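Local atomic coordinates of ABC transporter (Thermotoga maritima, PDB entry 1JI0), a protein that probably couples ATP binding and hydrolysis to branched-chain amino acid transport, as the nucleotide-binding subunit of an ABC transporter. Residues L49-G54 against G61-N66; Q68-K73 against M81-V86; G209-T214 against K234-V239; I217-K222 against E230-A235. All coordinates share one frame; numbering follows the deposited sequence.

Interaction 1: L49-G54 against G61-N66; sequences LSAIAG and GKIIFN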
# COMPACT_ATOMS: atom_id res chain seq x y z
N LEU A 49 0.14 3.08 -8.56
CA LEU A 49 -0.94 2.95 -7.57
C LEU A 49 -2.11 3.86 -7.93
O LEU A 49 -3.28 3.49 -7.70
CB LEU A 49 -0.45 3.32 -6.17
CG LEU A 49 0.66 2.50 -5.50
CD1 LEU A 49 0.84 3.00 -4.08
CD2 LEU A 49 0.30 1.03 -5.48
N SER A 50 -1.81 5.04 -8.45
CA SER A 50 -2.85 5.99 -8.83
C SER A 50 -3.68 5.41 -9.97
O SER A 50 -4.91 5.52 -9.96
CB SER A 50 -2.24 7.32 -9.26
OG SER A 50 -1.70 8.01 -8.14
N ALA A 51 -3.01 4.81 -10.95
CA ALA A 51 -3.71 4.22 -12.08
C ALA A 51 -4.65 3.14 -11.55
O ALA A 51 -5.84 3.12 -11.87
CB ALA A 51 -2.71 3.63 -13.06
N ILE A 52 -4.11 2.25 -10.72
CA ILE A 52 -4.91 1.17 -10.15
C ILE A 52 -6.13 1.71 -9.43
O ILE A 52 -7.23 1.15 -9.54
CB ILE A 52 -4.07 0.32 -9.15
CG1 ILE A 52 -2.98 -0.46 -9.91
CG2 ILE A 52 -4.98 -0.65 -8.40
CD1 ILE A 52 -1.93 -1.10 -9.00
N ALA A 53 -5.95 2.81 -8.69
CA ALA A 53 -7.05 3.43 -7.94
C ALA A 53 -7.93 4.32 -8.82
O ALA A 53 -8.92 4.89 -8.36
CB ALA A 53 -6.48 4.26 -6.79
N GLY A 54 -7.56 4.43 -10.10
CA GLY A 54 -8.33 5.24 -11.03
C GLY A 54 -8.18 6.74 -10.82
O GLY A 54 -9.11 7.50 -11.09
N GLY A 61 -3.61 -1.14 -21.81
CA GLY A 61 -3.52 -2.22 -20.85
C GLY A 61 -4.72 -2.31 -19.93
O GLY A 61 -5.66 -1.51 -20.05
N LYS A 62 -4.72 -3.27 -19.02
CA LYS A 62 -5.84 -3.41 -18.11
C LYS A 62 -5.44 -3.76 -16.68
O LYS A 62 -4.38 -4.31 -16.42
CB LYS A 62 -6.85 -4.44 -18.62
CG LYS A 62 -6.31 -5.84 -18.75
CD LYS A 62 -7.42 -6.82 -19.14
CE LYS A 62 -8.08 -6.43 -20.46
NZ LYS A 62 -9.06 -7.46 -20.92
N ILE A 63 -6.34 -3.40 -15.77
CA ILE A 63 -6.16 -3.63 -14.35
C ILE A 63 -7.34 -4.52 -13.99
O ILE A 63 -8.50 -4.15 -14.19
CB ILE A 63 -6.22 -2.31 -13.57
CG1 ILE A 63 -5.15 -1.35 -14.11
CG2 ILE A 63 -5.99 -2.55 -12.08
CD1 ILE A 63 -5.05 -0.02 -13.39
N ILE A 64 -7.03 -5.71 -13.48
CA ILE A 64 -8.05 -6.68 -13.12
C ILE A 64 -8.06 -6.93 -11.62
O ILE A 64 -7.06 -7.34 -11.05
CB ILE A 64 -7.78 -8.00 -13.88
CG1 ILE A 64 -7.62 -7.71 -15.37
CG2 ILE A 64 -8.94 -8.98 -13.66
CD1 ILE A 64 -7.08 -8.88 -16.18
N PHE A 65 -9.20 -6.67 -10.99
CA PHE A 65 -9.38 -6.87 -9.56
C PHE A 65 -10.28 -8.09 -9.38
O PHE A 65 -11.42 -8.10 -9.87
CB PHE A 65 -10.05 -5.64 -8.93
CG PHE A 65 -10.33 -5.78 -7.47
CD1 PHE A 65 -9.30 -5.99 -6.56
CD2 PHE A 65 -11.63 -5.68 -6.99
CE1 PHE A 65 -9.56 -6.10 -5.20
CE2 PHE A 65 -11.90 -5.78 -5.62
CZ PHE A 65 -10.86 -5.99 -4.73
N ASN A 66 -9.77 -9.11 -8.69
CA ASN A 66 -10.48 -10.37 -8.49
C ASN A 66 -11.15 -10.86 -9.76
O ASN A 66 -12.32 -11.25 -9.75
CB ASN A 66 -11.51 -10.25 -7.37
CG ASN A 66 -10.89 -10.46 -6.01
OD1 ASN A 66 -10.17 -11.43 -5.79
ND2 ASN A 66 -11.19 -9.55 -5.09

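Interaction 2: Q68-K73 against M81-V86; sequences QDITNK and MGIALV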
# COMPACT_ATOMS: atom_id res chain seq x y z
N GLN A 68 -12.09 -9.16 -12.32
CA GLN A 68 -12.88 -8.15 -13.02
C GLN A 68 -12.05 -6.97 -13.54
O GLN A 68 -11.25 -6.38 -12.80
CB GLN A 68 -13.99 -7.63 -12.11
CG GLN A 68 -14.86 -6.57 -12.77
CD GLN A 68 -16.00 -6.11 -11.88
OE1 GLN A 68 -16.83 -5.30 -12.29
NE2 GLN A 68 -16.05 -6.62 -10.66
N ASP A 69 -12.25 -6.63 -14.81
CA ASP A 69 -11.55 -5.51 -15.43
C ASP A 69 -12.11 -4.23 -14.83
O ASP A 69 -13.28 -3.93 -15.02
CB ASP A 69 -11.79 -5.51 -16.95
CG ASP A 69 -10.96 -4.47 -17.67
OD1 ASP A 69 -10.76 -3.37 -17.11
OD2 ASP A 69 -10.51 -4.74 -18.81
N ILE A 70 -11.28 -3.49 -14.10
CA ILE A 70 -11.71 -2.25 -13.48
C ILE A 70 -10.91 -1.09 -14.06
O ILE A 70 -10.85 -0.01 -13.48
CB ILE A 70 -11.49 -2.25 -11.94
CG1 ILE A 70 -10.02 -2.57 -11.63
CG2 ILE A 70 -12.42 -3.25 -11.27
CD1 ILE A 70 -9.63 -2.29 -10.20
N THR A 71 -10.29 -1.34 -15.20
CA THR A 71 -9.48 -0.34 -15.89
C THR A 71 -10.27 0.94 -16.13
O THR A 71 -11.30 0.93 -16.80
CB THR A 71 -8.99 -0.86 -17.24
OG1 THR A 71 -8.40 -2.15 -17.06
CG2 THR A 71 -7.96 0.08 -17.82
N ASN A 72 -9.76 2.03 -15.57
CA ASN A 72 -10.37 3.35 -15.72
C ASN A 72 -11.74 3.55 -15.09
O ASN A 72 -12.47 4.48 -15.45
CB ASN A 72 -10.41 3.74 -17.20
CG ASN A 72 -9.03 4.00 -17.76
OD1 ASN A 72 -8.23 4.71 -17.15
ND2 ASN A 72 -8.73 3.42 -18.92
N LYS A 73 -12.10 2.70 -14.13
CA LYS A 73 -13.38 2.87 -13.46
C LYS A 73 -13.24 4.05 -12.51
O LYS A 73 -12.13 4.46 -12.19
CB LYS A 73 -13.76 1.62 -12.66
CG LYS A 73 -14.32 0.48 -13.49
CD LYS A 73 -14.91 -0.60 -12.59
CE LYS A 73 -15.56 -1.71 -13.41
NZ LYS A 73 -16.65 -1.20 -14.29
N MSE A 81 -15.27 -1.07 -4.03
CA MSE A 81 -15.06 -2.47 -4.36
C MSE A 81 -14.15 -3.18 -3.38
O MSE A 81 -14.12 -4.41 -3.32
CB MSE A 81 -14.49 -2.59 -5.77
CG MSE A 81 -15.50 -2.19 -6.83
SE MSE A 81 -14.81 -2.43 -8.59
CE MSE A 81 -15.42 -4.25 -8.89
N GLY A 82 -13.40 -2.42 -2.60
CA GLY A 82 -12.53 -3.05 -1.62
C GLY A 82 -11.06 -2.73 -1.72
O GLY A 82 -10.26 -3.31 -0.98
N ILE A 83 -10.69 -1.82 -2.61
CA ILE A 83 -9.29 -1.43 -2.74
C ILE A 83 -9.02 -0.17 -1.92
O ILE A 83 -9.49 0.91 -2.25
CB ILE A 83 -8.90 -1.14 -4.21
CG1 ILE A 83 -8.94 -2.44 -5.02
CG2 ILE A 83 -7.50 -0.54 -4.28
CD1 ILE A 83 -8.46 -2.29 -6.44
N ALA A 84 -8.27 -0.33 -0.83
CA ALA A 84 -7.91 0.77 0.05
C ALA A 84 -6.51 1.28 -0.26
O ALA A 84 -5.59 0.49 -0.48
CB ALA A 84 -7.98 0.33 1.50
N LEU A 85 -6.35 2.60 -0.29
CA LEU A 85 -5.06 3.21 -0.56
C LEU A 85 -4.63 4.18 0.54
O LEU A 85 -5.38 5.08 0.90
CB LEU A 85 -5.09 3.95 -1.90
CG LEU A 85 -3.93 4.91 -2.20
CD1 LEU A 85 -2.60 4.16 -2.21
CD2 LEU A 85 -4.17 5.58 -3.55
N VAL A 86 -3.43 3.96 1.08
CA VAL A 86 -2.87 4.84 2.09
C VAL A 86 -1.76 5.55 1.31
O VAL A 86 -0.64 5.05 1.21
CB VAL A 86 -2.24 4.07 3.28
CG1 VAL A 86 -1.75 5.05 4.33
CG2 VAL A 86 -3.27 3.13 3.90

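Interaction 3: G209-T214 against K234-V239; sequences GYVLET and KAYLGV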
# COMPACT_ATOMS: atom_id res chain seq x y z
N GLY A 209 8.62 -9.26 -5.24
CA GLY A 209 8.95 -7.88 -5.53
C GLY A 209 9.10 -7.58 -7.01
O GLY A 209 9.37 -8.49 -7.81
N TYR A 210 8.95 -6.31 -7.37
CA TYR A 210 9.09 -5.85 -8.74
C TYR A 210 9.98 -4.60 -8.70
O TYR A 210 9.76 -3.71 -7.89
CB TYR A 210 7.74 -5.46 -9.34
CG TYR A 210 6.79 -6.61 -9.58
CD1 TYR A 210 5.92 -7.05 -8.58
CD2 TYR A 210 6.75 -7.25 -10.82
CE1 TYR A 210 5.02 -8.10 -8.82
CE2 TYR A 210 5.87 -8.29 -11.06
CZ TYR A 210 5.01 -8.71 -10.06
OH TYR A 210 4.16 -9.76 -10.30
N VAL A 211 10.99 -4.55 -9.56
CA VAL A 211 11.89 -3.41 -9.60
C VAL A 211 11.52 -2.53 -10.79
O VAL A 211 11.70 -2.92 -11.94
CB VAL A 211 13.37 -3.86 -9.73
CG1 VAL A 211 14.28 -2.63 -9.71
CG2 VAL A 211 13.73 -4.78 -8.58
N LEU A 212 11.00 -1.35 -10.48
CA LEU A 212 10.57 -0.38 -11.49
C LEU A 212 11.67 0.67 -11.75
O LEU A 212 12.15 1.32 -10.82
CB LEU A 212 9.28 0.30 -11.02
CG LEU A 212 8.50 1.28 -11.92
CD1 LEU A 212 7.85 0.55 -13.09
CD2 LEU A 212 7.41 1.95 -11.09
N GLU A 213 12.06 0.81 -13.01
CA GLU A 213 13.08 1.78 -13.41
C GLU A 213 12.57 2.52 -14.64
O GLU A 213 12.36 1.91 -15.69
CB GLU A 213 14.40 1.10 -13.74
CG GLU A 213 15.05 0.38 -12.58
CD GLU A 213 16.53 0.08 -12.83
OE1 GLU A 213 16.87 -0.31 -13.96
OE2 GLU A 213 17.34 0.22 -11.88
N THR A 214 12.36 3.82 -14.50
CA THR A 214 11.87 4.66 -15.58
C THR A 214 10.66 4.04 -16.29
O THR A 214 10.69 3.80 -17.49
CB THR A 214 12.98 4.97 -16.62
OG1 THR A 214 14.11 5.56 -15.96
CG2 THR A 214 12.48 5.96 -17.67
N LYS A 234 23.72 -3.80 -5.34
CA LYS A 234 24.55 -2.66 -5.70
C LYS A 234 23.76 -1.41 -6.05
O LYS A 234 24.11 -0.30 -5.63
CB LYS A 234 25.47 -3.04 -6.87
CG LYS A 234 26.55 -4.05 -6.50
CD LYS A 234 27.23 -4.66 -7.73
CE LYS A 234 27.75 -3.60 -8.69
NZ LYS A 234 28.71 -2.65 -8.04
N ALA A 235 22.68 -1.58 -6.80
CA ALA A 235 21.86 -0.44 -7.22
C ALA A 235 20.88 0.10 -6.18
O ALA A 235 20.64 1.30 -6.12
CB ALA A 235 21.11 -0.80 -8.50
N TYR A 236 20.31 -0.78 -5.37
CA TYR A 236 19.33 -0.35 -4.39
C TYR A 236 19.68 -0.58 -2.92
O TYR A 236 19.00 -0.07 -2.04
CB TYR A 236 17.98 -1.00 -4.71
CG TYR A 236 17.42 -0.57 -6.04
CD1 TYR A 236 16.74 0.64 -6.17
CD2 TYR A 236 17.63 -1.33 -7.19
CE1 TYR A 236 16.27 1.08 -7.41
CE2 TYR A 236 17.17 -0.90 -8.44
CZ TYR A 236 16.49 0.30 -8.54
OH TYR A 236 16.05 0.73 -9.77
N LEU A 237 20.75 -1.34 -2.65
CA LEU A 237 21.12 -1.60 -1.26
C LEU A 237 22.55 -1.13 -0.91
O LEU A 237 23.00 -1.30 0.23
CB LEU A 237 20.94 -3.09 -0.96
CG LEU A 237 19.58 -3.67 -1.39
CD1 LEU A 237 19.50 -5.14 -1.05
CD2 LEU A 237 18.45 -2.92 -0.71
N GLY A 238 23.24 -0.54 -1.88
CA GLY A 238 24.58 -0.02 -1.68
C GLY A 238 25.70 -1.01 -1.38
O GLY A 238 26.33 -0.93 -0.33
N VAL A 239 25.96 -1.93 -2.31
CA VAL A 239 26.99 -2.95 -2.12
C VAL A 239 28.01 -2.96 -3.24
O VAL A 239 28.42 -4.03 -3.73
CB VAL A 239 26.37 -4.36 -2.01
CG1 VAL A 239 27.45 -5.41 -1.75
CG2 VAL A 239 25.39 -4.39 -0.87
O HOH W 1 14.29 2.86 -10.06

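Interaction 4: I217-K222 against E230-A235; sequences IVLEGK and EMVRKA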
# COMPACT_ATOMS: atom_id res chain seq x y z
N ILE A 217 9.50 -2.54 -15.64
CA ILE A 217 9.96 -3.52 -14.66
C ILE A 217 11.22 -4.17 -15.25
O ILE A 217 11.16 -4.78 -16.31
CB ILE A 217 8.90 -4.62 -14.40
CG1 ILE A 217 7.58 -3.99 -13.97
CG2 ILE A 217 9.39 -5.58 -13.32
CD1 ILE A 217 7.69 -3.10 -12.76
N VAL A 218 12.35 -4.02 -14.58
CA VAL A 218 13.59 -4.61 -15.08
C VAL A 218 13.90 -5.94 -14.42
O VAL A 218 14.73 -6.70 -14.91
CB VAL A 218 14.78 -3.64 -14.88
CG1 VAL A 218 14.53 -2.35 -15.64
CG2 VAL A 218 14.96 -3.34 -13.40
N LEU A 219 13.22 -6.22 -13.31
CA LEU A 219 13.45 -7.46 -12.58
C LEU A 219 12.30 -7.70 -11.62
O LEU A 219 11.72 -6.76 -11.08
CB LEU A 219 14.75 -7.34 -11.78
CG LEU A 219 15.27 -8.55 -11.00
CD1 LEU A 219 15.56 -9.69 -11.94
CD2 LEU A 219 16.54 -8.16 -10.25
N GLU A 220 11.96 -8.97 -11.42
CA GLU A 220 10.90 -9.32 -10.49
C GLU A 220 11.23 -10.70 -9.94
O GLU A 220 12.05 -11.42 -10.52
CB GLU A 220 9.53 -9.34 -11.19
CG GLU A 220 9.39 -10.41 -12.25
CD GLU A 220 7.98 -10.52 -12.79
OE1 GLU A 220 7.62 -9.76 -13.72
OE2 GLU A 220 7.22 -11.37 -12.29
N GLY A 221 10.61 -11.06 -8.82
CA GLY A 221 10.86 -12.37 -8.25
C GLY A 221 10.66 -12.43 -6.76
O GLY A 221 10.40 -11.42 -6.12
N LYS A 222 10.76 -13.64 -6.21
CA LYS A 222 10.63 -13.87 -4.78
C LYS A 222 11.51 -12.84 -4.07
O LYS A 222 12.66 -12.62 -4.47
CB LYS A 222 11.08 -15.29 -4.45
CG LYS A 222 11.06 -15.65 -2.98
CD LYS A 222 11.40 -17.13 -2.79
CE LYS A 222 11.39 -17.52 -1.32
NZ LYS A 222 11.74 -18.96 -1.15
N GLU A 230 22.79 -9.49 -7.30
CA GLU A 230 23.87 -8.52 -7.30
C GLU A 230 23.47 -7.13 -7.79
O GLU A 230 23.95 -6.13 -7.26
CB GLU A 230 25.05 -9.05 -8.13
CG GLU A 230 26.37 -8.35 -7.86
CD GLU A 230 26.80 -8.44 -6.39
OE1 GLU A 230 26.81 -9.57 -5.84
OE2 GLU A 230 27.13 -7.39 -5.79
N MSE A 231 22.60 -7.07 -8.79
CA MSE A 231 22.14 -5.79 -9.34
C MSE A 231 21.32 -5.03 -8.31
O MSE A 231 21.49 -3.82 -8.15
CB MSE A 231 21.31 -6.01 -10.60
CG MSE A 231 20.80 -4.72 -11.27
SE MSE A 231 19.18 -3.92 -10.50
CE MSE A 231 17.85 -4.78 -11.61
N VAL A 232 20.42 -5.73 -7.63
CA VAL A 232 19.60 -5.09 -6.61
C VAL A 232 20.49 -4.57 -5.48
O VAL A 232 20.42 -3.41 -5.10
CB VAL A 232 18.55 -6.06 -6.03
CG1 VAL A 232 17.79 -5.39 -4.89
CG2 VAL A 232 17.57 -6.51 -7.13
N ARG A 233 21.35 -5.45 -4.97
CA ARG A 233 22.26 -5.09 -3.88
C ARG A 233 23.09 -3.85 -4.17
O ARG A 233 23.15 -2.93 -3.36
CB ARG A 233 23.17 -6.28 -3.56
CG ARG A 233 22.39 -7.49 -3.08
CD ARG A 233 23.23 -8.73 -2.97
NE ARG A 233 24.17 -8.67 -1.86
CZ ARG A 233 23.91 -9.11 -0.63
NH1 ARG A 233 22.73 -9.64 -0.34
NH2 ARG A 233 24.84 -9.02 0.31
N LYS A 234 23.72 -3.80 -5.34
CA LYS A 234 24.55 -2.66 -5.70
C LYS A 234 23.76 -1.41 -6.05
O LYS A 234 24.11 -0.30 -5.63
CB LYS A 234 25.47 -3.04 -6.87
CG LYS A 234 26.55 -4.05 -6.50
CD LYS A 234 27.23 -4.66 -7.73
CE LYS A 234 27.75 -3.60 -8.69
NZ LYS A 234 28.71 -2.65 -8.04
N ALA A 235 22.68 -1.58 -6.80
CA ALA A 235 21.86 -0.44 -7.22
C ALA A 235 20.88 0.10 -6.18
O ALA A 235 20.64 1.30 -6.12
CB ALA A 235 21.11 -0.80 -8.50

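Interaction 1: L49-G54 against G61-N66
Ile63 sends its CD1 methyl from strand 62-65 onto the backbone of helix 45-52 in its last turn, at Ala51 and Ile52. Ile63 CD1 lies 3.5 Å from Ile52 CA and 3.6 Å from Ala51 O, so it packs against main chain more closely than against any side chain of the helix. Putting CG1 anti to the carbonyl carbon (chi1 -57°) and CD1 in an extended chain beyond it gives Ile63 the reach to get there. Ile52 crosses Ile63 at about a right angle and offers the flank of its CG1, 4.1 Å from Ile63 CD1. Ala51 CB adds a further contact to Ile63 CD1, at 4.3 Å. The Walker A motif (P-loop) of the ABC ATPase core runs into the start of this helix, and Ala51 lies one turn beyond Thr47, which binds ATP. The strand belongs to the antiparallel sheet, and Leu7 of strand 5-16 packs against both isoleucines. After the helix, Gly54 closes a Schellman motif, and Gly54 N bonds to Ala51 O at 2.8 Å. That carbonyl oxygen therefore has a backbone donor even though Ile63 brings it a methyl. Ile52 also rests on Met162 and Leu193 of the central sheet, while Ile63 N is held by Thr71 OG1.

Interaction 2: Q68-K73 against M81-V86
The side-chain amide of Gln68 has the CE methyl of Met81, a selenomethionine, above its plane, displaced toward the NE2 end. Met81 CE to Gln68 NE2 is 3.0 Å, shorter than a relaxed contact, so the fine detail there is doubtful. The second flat group, the Asp69 carboxylate, forms an Asx turn: Thr71 N lies 2.8 Å from Asp69 OD1, nearly in line with the C-O bond. Thr71 OG1 comes to Asp69 OD1 from above the carboxylate plane, at 2.7 Å. With a type II turn from Ile70 to Lys73, this shapes the chain leaving the antiparallel sheet of the ABC ATPase domain, where it faces strand 83-86 at the border of the central mixed sheet. Met81 has the largest share of the contact. Its chain runs straight through chi2 and bends at chi3 (91°), which turns CE toward Gln68 and leaves Met81 SE 3.7 Å from Ile70 CG2; Ile70 and Met81 run alongside each other, pointing opposite ways. The aliphatic CD of Lys73 approaches SE more loosely, near Ile70. Phe65 of strand 60-65 touches both Ile70 and Ile83, and these two isoleucines meet tip to tip, Ile70 CD1 lying 3.9 Å from Ile83 CD1.

Interaction 3: G209-T214 against K234-V239
Tyr236 reaches from the last turn of its helix to the strand and overlaps Val211 obliquely, Tyr236 CE2 lying 3.6 Å from Val211 CG1. Val211 and Tyr236 approach head-on from strand and helix. Val211 holds CG1 anti to its backbone nitrogen (chi1 -178°), which turns this methyl to the phenol. Beyond the ring, the hydroxyl is gripped twice. Tyr236 OH donates to Glu213 OE2 at 2.5 Å, a short bond that uses the anti lone pair of the carboxylate oxygen, and the carboxylate and ring planes stand 51° apart. The approach is tight along the glutamate chain too, with Glu213 CG 3.0 Å from Tyr236 OH. A water lying in the ring plane at the edge donates to Tyr236 OH at 2.8 Å and also to Leu212 O at 2.7 Å, bridging the helix to a main-chain carbonyl. The strand is one of the inner strands of the mixed sheet in this P-loop ATPase, and the helix is the C-terminal one, packed outside it. Side chains alternate along the strand: Val211 and Glu213 point to the helix, whereas Leu212 points away, toward the nucleotide site. There it touches Ala43, and its side chain comes within about 6 Å of the bound ATP. Ala199 of helix 199-205 packs against Tyr236 as well.

Interaction 4: I217-K222 against E230-A235
Met231 and Val232, the helix residues that meet the strand, both direct their backbone N to Asn229 OD1, Val232 through a full hydrogen bond and Met231 through a weak one. This fixes the first turn of the C-terminal helix, which lies across the edge strand of the central mixed sheet of the ABC ATPase; the axes of strand 217-222 and helix segment 230-235 come within 10.7 Å and their directions differ by 114°. Leu219, with Asn229 against its side chain as well, meets both helix residues. Leu219 CD2 lies 3.7 Å from Val232 CG2, the two side chains meeting at a slant, and 3.9 Å from Met231 CE, where leucine and selenomethionine reach toward each other tip to tip. Met231 leaves the helix with CG anti to the backbone N, then bends at chi2 (-82°) and again at chi3 (-92°). The double bend lays CE between Val218 and Leu219. That two consecutive strand residues can face the helix together is due to a beta bulge: Val211 on the neighbouring strand takes the N of Val218 with its O and gives its own N to Leu219 O, and Val218 has near-helical backbone angles. Inside the helix, Ala235 N bonds to Met231 O at 2.9 Å. Much of the patch lies near the surface, with Val218 exposed. Val218 also touches Val211 and Glu213 of the adjoining strand. It crosses Met231 at about a right angle, Val218 CG2 lying 3.7 Å from Met231 CE.

In the fold
Interactions 1 and 2 adjoin through the paired strands 60-65 and 68-69, and together they fit the antiparallel sheet onto the P-loop ATPase core. Interaction 1 is fully buried, a methyl against helix backbone; interaction 2 is partly buried and mixes apolar side chains with an amide and a lysine chain. More than 20 Å away between centres, interactions 3 and 4 share helix 230-236, which packs on neighbouring strands 208-213 and 216-222. Both lie nearer the surface, yet they differ: interaction 3 crosses by a phenol-carboxylate bond and a water, interaction 4 by methyl packing alone. Interactions 2 and 4 reach the mixed sheet's outermost strands within the chain, 83-86 and 216-222, and interaction 3 the strand next to the latter.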